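Local coordinates for protein cytochrome c'' (Methylophilus methylotrophus, PDB 1GU2) that carries a covalently bound heme c and probably works as a monomeric electron-transfer protein, at residues A[56-60]-A[72-77]; A[8-12]-A[85-89]; A[26-32]-A[110-115]. Where two conformers were deposited one is given. Residues are numbered along the deposited sequence.

Contact 1. Residues A[56-60]-A[72-77]; sequences NPANV and PLAPRV. With HEC (heme c), chain C.
This contact joins two loops beside the heme of a c-type cytochrome. Residues 56-60 follow helix 49-53, the CXXCH heme-attachment motif, with its covalently linked Cys49 and Cys52 and axial ligand His53. Residues 72-77 follow strand 69-70. Asn56 to Asn59 form a type I beta turn, with phi/psi of -73/-2 at Pro57 and -81/-12 at Ala58. Asn59 N closes it on Asn56 O at 3.0 Å. The CA atoms of Pro57 and Leu73 lie 5.2 Å apart, those of Ala58 and Ala74 5.0 Å, and those of Val60 and Pro72 4.8 Å.

The polar link centres on one carbonyl. Ala74 N donates to Pro57 O at 3.0 Å (angle 155°). Leu73 N donates weakly to Pro57 O at 2.9 Å (127°). One carbonyl thus serves two successive amides. Ala74 O in turn accepts Val77 N at 3.1 Å, where the chain takes helical angles. Pro72 O turns elsewhere and accepts from Arg81 and Asn78; Arg81 also bonds the heme. Asn59 O receives a CA-H...O contact from Pro72 CA at 3.4 Å.

Small apolar groups fill the gaps. Ala58 CB lies 4.3 Å from Ala74 CB and 3.9 Å from Val77 CG2. Val60 CG2 is 4.0 Å from Pro72 CD, and Pro57 CB is 4.1 Å from Leu73 CB. The contact buries 287 Å². Leu73 is part of the heme pocket, its side chain about 4 Å from that of His53. Its mt rotamer brings Leu73 CD2 to 3.6 Å from heme C2A.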
loop_
_atom_site.group_PDB
_atom_site.type_symbol
_atom_site.label_atom_id
_atom_site.label_comp_id
_atom_site.label_asym_id
_atom_site.label_seq_id
_atom_site.Cartn_x
_atom_site.Cartn_y
_atom_site.Cartn_z
ATOM N N ASN A 56 4.604 -0.925 -10.572
ATOM C CA ASN A 56 3.379 -0.249 -10.942
ATOM C C ASN A 56 2.155 -0.961 -10.337
ATOM O O ASN A 56 1.719 -2.005 -10.833
ATOM C CB ASN A 56 3.281 -0.140 -12.476
ATOM C CG ASN A 56 2.223 0.816 -12.959
ATOM O OD1 ASN A 56 2.112 1.220 -14.137
ATOM N ND2 ASN A 56 1.392 1.250 -12.062
ATOM N N PRO A 57 1.542 -0.326 -9.342
ATOM C CA PRO A 57 0.356 -0.946 -8.708
ATOM C C PRO A 57 -0.912 -0.947 -9.520
ATOM O O PRO A 57 -1.937 -1.523 -9.134
ATOM C CB PRO A 57 0.226 -0.095 -7.443
ATOM C CG PRO A 57 0.748 1.246 -7.821
ATOM C CD PRO A 57 1.897 0.960 -8.721
ATOM N N ALA A 58 -0.959 -0.385 -10.732
ATOM C CA ALA A 58 -1.984 -0.455 -11.721
ATOM C C ALA A 58 -1.874 -1.755 -12.515
ATOM O O ALA A 58 -2.832 -2.086 -13.243
ATOM C CB ALA A 58 -1.914 0.756 -12.644
ATOM N N ASN A 59 -0.787 -2.511 -12.391
ATOM C CA ASN A 59 -0.630 -3.770 -13.112
ATOM C C ASN A 59 -1.057 -4.986 -12.289
ATOM O O ASN A 59 -1.155 -4.936 -11.065
ATOM C CB ASN A 59 0.844 -4.066 -13.556
ATOM C CG ASN A 59 1.055 -3.347 -14.865
ATOM O OD1 ASN A 59 1.042 -3.596 -16.033
ATOM N ND2 ASN A 59 1.344 -2.122 -14.580
ATOM N N VAL A 60 -1.265 -6.105 -12.962
ATOM C CA VAL A 60 -1.483 -7.386 -12.299
ATOM C C VAL A 60 -0.163 -7.874 -11.754
ATOM O O VAL A 60 0.847 -7.890 -12.442
ATOM C CB VAL A 60 -2.091 -8.354 -13.315
ATOM C CG1 VAL A 60 -2.085 -9.751 -12.758
ATOM C CG2 VAL A 60 -3.512 -7.935 -13.689
ATOM N N PRO A 72 -4.682 -5.851 -9.588
ATOM C CA PRO A 72 -4.015 -4.587 -9.288
ATOM C C PRO A 72 -4.456 -3.996 -7.946
ATOM O O PRO A 72 -5.592 -4.227 -7.473
ATOM C CB PRO A 72 -4.475 -3.694 -10.444
ATOM C CG PRO A 72 -4.789 -4.658 -11.572
ATOM C CD PRO A 72 -5.400 -5.837 -10.866
ATOM N N LEU A 73 -3.564 -3.194 -7.348
ATOM C CA LEU A 73 -3.856 -2.440 -6.141
ATOM C C LEU A 73 -4.482 -1.058 -6.361
ATOM O O LEU A 73 -5.217 -0.577 -5.502
ATOM C CB LEU A 73 -2.578 -2.255 -5.333
ATOM C CG LEU A 73 -1.887 -3.551 -4.843
ATOM C CD1 LEU A 73 -0.725 -3.208 -3.917
ATOM C CD2 LEU A 73 -2.891 -4.491 -4.167
ATOM N N ALA A 74 -4.203 -0.421 -7.516
ATOM C CA ALA A 74 -4.679 0.936 -7.735
ATOM C C ALA A 74 -6.184 0.981 -7.915
ATOM O O ALA A 74 -6.719 0.310 -8.805
ATOM C CB ALA A 74 -3.989 1.510 -8.961
ATOM N N PRO A 75 -6.921 1.707 -7.078
ATOM C CA PRO A 75 -8.403 1.628 -7.114
ATOM C C PRO A 75 -9.065 2.280 -8.308
ATOM O O PRO A 75 -10.213 1.945 -8.603
ATOM C CB PRO A 75 -8.837 2.275 -5.792
ATOM C CG PRO A 75 -7.721 3.195 -5.469
ATOM C CD PRO A 75 -6.448 2.487 -5.929
ATOM N N ARG A 76 -8.359 3.120 -9.055
ATOM C CA ARG A 76 -8.949 3.610 -10.326
ATOM C C ARG A 76 -8.967 2.506 -11.375
ATOM O O ARG A 76 -9.821 2.497 -12.259
ATOM C CB ARG A 76 -8.230 4.882 -10.775
ATOM C CG ARG A 76 -8.784 5.449 -12.079
ATOM C CD ARG A 76 -10.215 5.869 -12.038
ATOM N NE ARG A 76 -10.593 6.961 -11.150
ATOM C CZ ARG A 76 -11.814 7.108 -10.603
ATOM N NH1 ARG A 76 -12.087 8.133 -9.799
ATOM N NH2 ARG A 76 -12.831 6.270 -10.811
ATOM N N VAL A 77 -8.031 1.556 -11.279
ATOM C CA VAL A 77 -7.928 0.464 -12.224
ATOM C C VAL A 77 -8.730 -0.726 -11.762
ATOM O O VAL A 77 -9.494 -1.300 -12.550
ATOM C CB VAL A 77 -6.463 0.084 -12.403
ATOM C CG1 VAL A 77 -6.279 -1.129 -13.309
ATOM C CG2 VAL A 77 -5.798 1.338 -12.969
HETATM FE FE HEC C . 0.490 -7.178 -0.895
HETATM C CHA HEC C . -2.879 -7.735 -1.152
HETATM C CHB HEC C . -0.123 -3.890 -0.225
HETATM C CHC HEC C . 3.817 -6.749 -0.151
HETATM C CHD HEC C . 1.100 -10.393 -1.928
HETATM N NA HEC C . -1.146 -6.026 -0.783
HETATM C C1A HEC C . -2.486 -6.431 -0.906
HETATM C C2A HEC C . -3.354 -5.302 -0.716
HETATM C C3A HEC C . -2.584 -4.221 -0.508
HETATM C C4A HEC C . -1.213 -4.672 -0.508
HETATM C CMA HEC C . -3.029 -2.759 -0.255
HETATM C CAA HEC C . -4.891 -5.362 -0.761
HETATM C CBA HEC C . -5.511 -5.574 0.633
HETATM C CGA HEC C . -6.998 -5.655 0.583
HETATM O O1A HEC C . -7.582 -6.370 1.426
HETATM O O2A HEC C . -7.640 -5.027 -0.275
HETATM N NB HEC C . 1.611 -5.627 -0.289
HETATM C C1B HEC C . 1.184 -4.352 -0.039
HETATM C C2B HEC C . 2.290 -3.565 0.491
HETATM C C3B HEC C . 3.384 -4.376 0.537
HETATM C C4B HEC C . 2.960 -5.658 0.021
HETATM C CMB HEC C . 2.213 -2.090 0.924
HETATM C CAB HEC C . 4.826 -4.060 0.997
HETATM C CBB HEC C . 4.861 -3.590 2.450
HETATM N NC HEC C . 2.122 -8.333 -1.028
HETATM C C1C HEC C . 3.427 -7.960 -0.703
HETATM C C2C HEC C . 4.336 -9.026 -1.066
HETATM C C3C HEC C . 3.586 -10.043 -1.586
HETATM C C4C HEC C . 2.213 -9.623 -1.555
HETATM C CMC HEC C . 5.864 -8.894 -0.905
HETATM C CAC HEC C . 4.025 -11.366 -2.215
HETATM C CBC HEC C . 4.849 -12.235 -1.270
HETATM N ND HEC C . -0.649 -8.723 -1.429
HETATM C C1D HEC C . -0.211 -10.003 -1.795
HETATM C C2D HEC C . -1.337 -10.892 -1.912
HETATM C C3D HEC C . -2.444 -10.197 -1.514
HETATM C C4D HEC C . -2.038 -8.820 -1.340
HETATM C CMD HEC C . -1.270 -12.364 -2.355
HETATM C CAD HEC C . -3.847 -10.800 -1.248
HETATM C CBD HEC C . -4.620 -11.127 -2.550
HETATM C CGD HEC C . -5.463 -9.981 -3.068
HETATM O O1D HEC C . -5.815 -9.937 -4.283
HETATM O O2D HEC C . -5.833 -9.085 -2.264
#

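Contact 2. Residues A[8-12]-A[85-89]; sequences LVYKY and IDKVE
Glu89, Leu8 and Tyr12 bury the most surface in this contact between helix 2-19 and helix 85-100. The local axes stay 13.4 Å apart and cross at -46°, so long side chains bridge the gap. The nearest CA atoms, of Leu8 and Glu89, are 8.8 Å apart.

Glu89 points toward the other helix with chi1 m and chi2 t. Its carboxylate forms a salt bridge with the fully extended Lys11 (all t). Lys11 NZ lies 2.9 Å from Glu89 OE2 and bonds Glu89 OE1 weakly at 3.1 Å. Leu8, also mt, packs CD2 3.6 Å from Glu89 CD and 4.0 Å from Ile85 CD1. Leu8 CD1 meets Val88 CG1 at 4.2 Å. Tyr12 (chi1 m) reaches across through a water. The water oxygen lies 2.6 Å from Tyr12 OH and donates to Glu89 O at 2.8 Å. The Tyr12 side chain also packs on Ala110 and Ile113 of helix 106-118.

Val88 also lines the heme pocket, so Leu8 packs against a residue that touches the cofactor. The mix of a salt bridge, one water and a few apolar contacts over 216 Å² implies a spaced, partly hydrated helix interface rather than close backbone packing.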
loop_
_atom_site.group_PDB
_atom_site.type_symbol
_atom_site.label_atom_id
_atom_site.label_comp_id
_atom_site.label_asym_id
_atom_site.label_seq_id
_atom_site.Cartn_x
_atom_site.Cartn_y
_atom_site.Cartn_z
ATOM N N LEU A 8 -9.746 7.141 3.352
ATOM C CA LEU A 8 -8.746 6.491 4.219
ATOM C C LEU A 8 -7.480 7.325 4.286
ATOM O O LEU A 8 -6.829 7.365 5.355
ATOM C CB LEU A 8 -8.445 5.076 3.774
ATOM C CG LEU A 8 -9.529 4.032 4.106
ATOM C CD1 LEU A 8 -9.185 2.741 3.374
ATOM C CD2 LEU A 8 -9.677 3.781 5.582
ATOM N N VAL A 9 -7.086 8.005 3.229
ATOM C CA VAL A 9 -5.883 8.859 3.332
ATOM C C VAL A 9 -6.071 9.908 4.410
ATOM O O VAL A 9 -5.191 10.143 5.222
ATOM C CB VAL A 9 -5.600 9.523 1.967
ATOM C CG1 VAL A 9 -4.444 10.543 2.059
ATOM C CG2 VAL A 9 -5.252 8.516 0.913
ATOM N N TYR A 10 -7.261 10.575 4.488
ATOM C CA TYR A 10 -7.461 11.562 5.557
ATOM C C TYR A 10 -7.441 10.944 6.937
ATOM O O TYR A 10 -6.860 11.481 7.874
ATOM C CB TYR A 10 -8.771 12.354 5.462
ATOM C CG TYR A 10 -8.890 12.962 4.087
ATOM C CD1 TYR A 10 -9.856 12.402 3.250
ATOM C CD2 TYR A 10 -8.094 14.018 3.652
ATOM C CE1 TYR A 10 -10.032 12.892 1.969
ATOM C CE2 TYR A 10 -8.293 14.495 2.361
ATOM C CZ TYR A 10 -9.257 13.943 1.537
ATOM O OH TYR A 10 -9.431 14.431 0.246
ATOM N N LYS A 11 -8.099 9.798 7.063
ATOM C CA LYS A 11 -8.152 9.104 8.344
ATOM C C LYS A 11 -6.751 8.798 8.844
ATOM O O LYS A 11 -6.370 9.139 9.974
ATOM C CB LYS A 11 -8.993 7.819 8.248
ATOM C CG LYS A 11 -9.057 7.055 9.540
ATOM C CD LYS A 11 -9.926 5.817 9.479
ATOM C CE LYS A 11 -9.788 5.009 10.764
ATOM N NZ LYS A 11 -10.816 3.887 10.738
ATOM N N TYR A 12 -5.932 8.153 8.019
ATOM C CA TYR A 12 -4.589 7.798 8.461
ATOM C C TYR A 12 -3.694 9.027 8.624
ATOM O O TYR A 12 -2.804 9.037 9.504
ATOM C CB TYR A 12 -3.940 6.799 7.502
ATOM C CG TYR A 12 -4.589 5.429 7.528
ATOM C CD1 TYR A 12 -4.789 4.730 8.682
ATOM C CD2 TYR A 12 -4.980 4.845 6.331
ATOM C CE1 TYR A 12 -5.392 3.457 8.675
ATOM C CE2 TYR A 12 -5.575 3.577 6.325
ATOM C CZ TYR A 12 -5.781 2.908 7.484
ATOM O OH TYR A 12 -6.364 1.664 7.443
ATOM N N ILE A 85 -15.207 -1.748 2.792
ATOM C CA ILE A 85 -14.615 -0.881 3.800
ATOM C C ILE A 85 -14.721 -1.411 5.248
ATOM O O ILE A 85 -13.893 -1.050 6.089
ATOM C CB ILE A 85 -15.145 0.571 3.698
ATOM C CG1 ILE A 85 -14.442 1.594 4.583
ATOM C CG2 ILE A 85 -16.613 0.629 3.975
ATOM C CD1 ILE A 85 -12.904 1.614 4.494
ATOM N N ASP A 86 -15.683 -2.275 5.535
ATOM C CA ASP A 86 -15.773 -2.855 6.884
ATOM C C ASP A 86 -14.590 -3.790 7.178
ATOM O O ASP A 86 -14.285 -4.037 8.360
ATOM C CB ASP A 86 -17.092 -3.558 7.089
ATOM C CG ASP A 86 -18.294 -2.617 7.159
ATOM O OD1 ASP A 86 -18.505 -2.005 8.239
ATOM O OD2 ASP A 86 -18.978 -2.518 6.130
ATOM N N LYS A 87 -13.919 -4.291 6.142
ATOM C CA LYS A 87 -12.870 -5.248 6.369
ATOM C C LYS A 87 -11.504 -4.763 5.958
ATOM O O LYS A 87 -10.513 -5.321 6.418
ATOM C CB LYS A 87 -13.197 -6.489 5.517
ATOM C CG LYS A 87 -14.295 -7.404 5.993
ATOM C CD LYS A 87 -14.575 -8.415 4.887
ATOM C CE LYS A 87 -16.003 -8.383 4.393
ATOM N NZ LYS A 87 -17.026 -7.779 5.315
ATOM N N VAL A 88 -11.391 -3.772 5.065
ATOM C CA VAL A 88 -10.100 -3.563 4.419
ATOM C C VAL A 88 -9.066 -3.009 5.378
ATOM O O VAL A 88 -7.884 -3.255 5.239
ATOM C CB VAL A 88 -10.260 -2.671 3.176
ATOM C CG1 VAL A 88 -10.634 -1.238 3.592
ATOM C CG2 VAL A 88 -8.991 -2.713 2.329
ATOM N N GLU A 89 -9.448 -2.222 6.387
ATOM C CA GLU A 89 -8.458 -1.721 7.345
ATOM C C GLU A 89 -7.852 -2.863 8.133
ATOM O O GLU A 89 -6.639 -2.906 8.322
ATOM C CB GLU A 89 -9.070 -0.665 8.257
ATOM C CG GLU A 89 -9.560 0.555 7.490
ATOM C CD GLU A 89 -10.032 1.624 8.427
ATOM O OE1 GLU A 89 -11.284 1.731 8.549
ATOM O OE2 GLU A 89 -9.165 2.267 9.011
HETATM O O HOH W 1 -5.264 -0.493 8.243
#

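Contact 3. Residues A[26-32]-A[110-115]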
loop_
_atom_site.group_PDB
_atom_site.type_symbol
_atom_site.label_atom_id
_atom_site.label_comp_id
_atom_site.label_asym_id
_atom_site.label_seq_id
_atom_site.Cartn_x
_atom_site.Cartn_y
_atom_site.Cartn_z
ATOM N N PRO A 26 0.148 13.793 3.489
ATOM C CA PRO A 26 0.792 12.699 2.732
ATOM C C PRO A 26 1.869 13.123 1.754
ATOM O O PRO A 26 1.800 14.180 1.103
ATOM C CB PRO A 26 -0.367 12.118 1.915
ATOM C CG PRO A 26 -1.607 12.573 2.526
ATOM C CD PRO A 26 -1.307 13.816 3.334
ATOM N N SER A 27 2.852 12.259 1.583
ATOM C CA SER A 27 3.882 12.375 0.584
ATOM C C SER A 27 3.795 11.215 -0.392
ATOM O O SER A 27 4.104 10.082 0.005
ATOM C CB SER A 27 5.263 12.282 1.246
ATOM O OG SER A 27 6.266 12.181 0.249
ATOM N N ILE A 28 3.378 11.521 -1.609
ATOM C CA ILE A 28 3.348 10.439 -2.575
ATOM C C ILE A 28 4.741 9.955 -2.966
ATOM O O ILE A 28 4.884 8.770 -3.298
ATOM C CB ILE A 28 2.539 10.901 -3.775
ATOM C CG1 ILE A 28 1.079 10.679 -3.280
ATOM C CG2 ILE A 28 2.718 10.273 -5.117
ATOM C CD1 ILE A 28 0.313 11.760 -3.919
ATOM N N THR A 29 5.744 10.799 -2.907
ATOM C CA THR A 29 7.122 10.375 -3.097
ATOM C C THR A 29 7.525 9.324 -2.072
ATOM O O THR A 29 8.140 8.276 -2.385
ATOM C CB THR A 29 8.068 11.592 -3.039
ATOM O OG1 THR A 29 7.797 12.488 -4.110
ATOM C CG2 THR A 29 9.506 11.125 -3.289
ATOM N N ASP A 30 7.195 9.616 -0.802
ATOM C CA ASP A 30 7.546 8.625 0.220
ATOM C C ASP A 30 6.737 7.368 0.078
ATOM O O ASP A 30 7.256 6.279 0.358
ATOM C CB ASP A 30 7.371 9.244 1.608
ATOM C CG ASP A 30 8.426 10.298 1.955
ATOM O OD1 ASP A 30 8.114 11.064 2.903
ATOM O OD2 ASP A 30 9.494 10.347 1.322
ATOM N N GLY A 31 5.496 7.457 -0.330
ATOM C CA GLY A 31 4.699 6.234 -0.557
ATOM C C GLY A 31 5.285 5.379 -1.661
ATOM O O GLY A 31 5.327 4.152 -1.508
ATOM N N LYS A 32 5.747 5.988 -2.752
ATOM C CA LYS A 32 6.382 5.262 -3.817
ATOM C C LYS A 32 7.710 4.628 -3.370
ATOM O O LYS A 32 8.033 3.474 -3.690
ATOM C CB LYS A 32 6.590 6.210 -5.038
ATOM C CG LYS A 32 7.207 5.516 -6.221
ATOM C CD LYS A 32 7.392 6.463 -7.398
ATOM C CE LYS A 32 7.680 5.708 -8.674
ATOM N NZ LYS A 32 7.384 6.549 -9.852
ATOM N N ALA A 110 -1.067 6.252 5.004
ATOM C CA ALA A 110 -1.527 7.440 4.316
ATOM C C ALA A 110 -0.716 7.713 3.063
ATOM O O ALA A 110 -1.248 8.004 1.982
ATOM C CB ALA A 110 -1.444 8.621 5.263
ATOM N N ASN A 111 0.622 7.647 3.153
ATOM C CA ASN A 111 1.475 7.934 2.029
ATOM C C ASN A 111 1.276 6.904 0.915
ATOM O O ASN A 111 1.252 7.253 -0.273
ATOM C CB ASN A 111 2.973 7.912 2.429
ATOM C CG ASN A 111 3.423 9.079 3.278
ATOM O OD1 ASN A 111 2.722 10.092 3.384
ATOM N ND2 ASN A 111 4.609 8.941 3.857
ATOM N N PHE A 112 1.136 5.630 1.290
ATOM C CA PHE A 112 0.978 4.580 0.302
ATOM C C PHE A 112 -0.361 4.677 -0.424
ATOM O O PHE A 112 -0.395 4.548 -1.639
ATOM C CB PHE A 112 1.158 3.214 0.972
ATOM C CG PHE A 112 0.912 2.092 -0.023
ATOM C CD1 PHE A 112 -0.167 1.247 0.117
ATOM C CD2 PHE A 112 1.792 1.937 -1.080
ATOM C CE1 PHE A 112 -0.384 0.231 -0.797
ATOM C CE2 PHE A 112 1.582 0.968 -2.016
ATOM C CZ PHE A 112 0.498 0.133 -1.855
ATOM N N ILE A 113 -1.459 4.899 0.303
ATOM C CA ILE A 113 -2.756 4.987 -0.354
ATOM C C ILE A 113 -2.818 6.238 -1.208
ATOM O O ILE A 113 -3.354 6.205 -2.329
ATOM C CB ILE A 113 -3.920 4.845 0.652
ATOM C CG1 ILE A 113 -3.859 3.526 1.429
ATOM C CG2 ILE A 113 -5.238 5.038 -0.081
ATOM C CD1 ILE A 113 -4.876 3.391 2.549
ATOM N N ALA A 114 -2.222 7.336 -0.780
ATOM C CA ALA A 114 -2.168 8.543 -1.587
ATOM C C ALA A 114 -1.399 8.246 -2.845
ATOM O O ALA A 114 -1.790 8.630 -3.942
ATOM C CB ALA A 114 -1.525 9.676 -0.803
ATOM N N TYR A 115 -0.293 7.520 -2.742
ATOM C CA TYR A 115 0.464 7.109 -3.956
ATOM C C TYR A 115 -0.409 6.262 -4.867
ATOM O O TYR A 115 -0.462 6.438 -6.101
ATOM C CB TYR A 115 1.763 6.391 -3.505
ATOM C CG TYR A 115 2.374 5.597 -4.646
ATOM C CD1 TYR A 115 2.824 6.247 -5.782
ATOM C CD2 TYR A 115 2.481 4.210 -4.607
ATOM C CE1 TYR A 115 3.381 5.487 -6.821
ATOM C CE2 TYR A 115 3.028 3.434 -5.627
ATOM C CZ TYR A 115 3.478 4.130 -6.723
ATOM O OH TYR A 115 3.980 3.432 -7.782
HETATM O O HOH W 2 5.967 6.357 3.587
HETATM O O HOH W 3 6.118 11.294 4.689
#
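This is a close, nearly perpendicular helix-helix crossing between helix 28-36 and helix 106-118, partly buried, with Phe112 on its heme side. The local axes cross at -95° and approach to 7.3 Å. Gly31 sits at the crossing point. Its CA is 3.6 Å from Asn111 O and 4.1 Å from Phe112 N. An ideal CB there would fall 2.2 Å from Asn111 O, a clash, so the absent side chain is what lets the backbones come this near. Gly31 C is 4.1 Å from Tyr115 CB, and Gly31 O lies at the edge of the Phe112 ring.

A glycine and aromatics at a right-angled crossing recall the packing of the N- and C-terminal helices in class I cytochromes c. Helix 2-19, which comes before both in the chain, packs through Val9 and Thr13 on Pro26 and on Ala110 and Ile113 of helix 106-118. Phe112 belongs to the heme pocket.

Lys32 CB makes a CH-pi contact over one face of the Tyr115 ring, 4.0 Å from its centroid, and Ile28 CG2 sits at the ring edge, 4.1 Å from Tyr115 CD1. Tyr115 OH bonds Glu119. At the other end, Ser27 is the N-cap of its helix: Ser27 OG accepts Asp30 N at 2.9 Å. Ser27 N donates to Asn111 OD1 at 2.8 Å, which also bonds Tyr23. Water 3 donates to Asp30 OD1 at 2.7 Å and accepts from Asn111 ND2 at 2.9 Å.

How the contacts relate
Contact 3 buries the most surface and lies nearest the chain centre. Its helices meet backbone to backbone, whereas contact 2 spans a wide gap with long side chains and a salt bridge. Contact 1 joins two loops, and its hydrogen bonds run between main-chain amides and one carbonyl. All three are partly buried. Helix 106-118 is common ground: it forms contact 3 and is touched by Pro57 and Leu73 of contact 1 and by Val9 and Tyr12 of contact 2. Pro57 CD lies 3.4 Å from Tyr115 OH, and Val9 CG1 lies 3.5 Å from Pro26 CG. Contacts 1 and 2 do not touch. Along the chain, contact 1 is nested inside the loops closed by contacts 2 and 3.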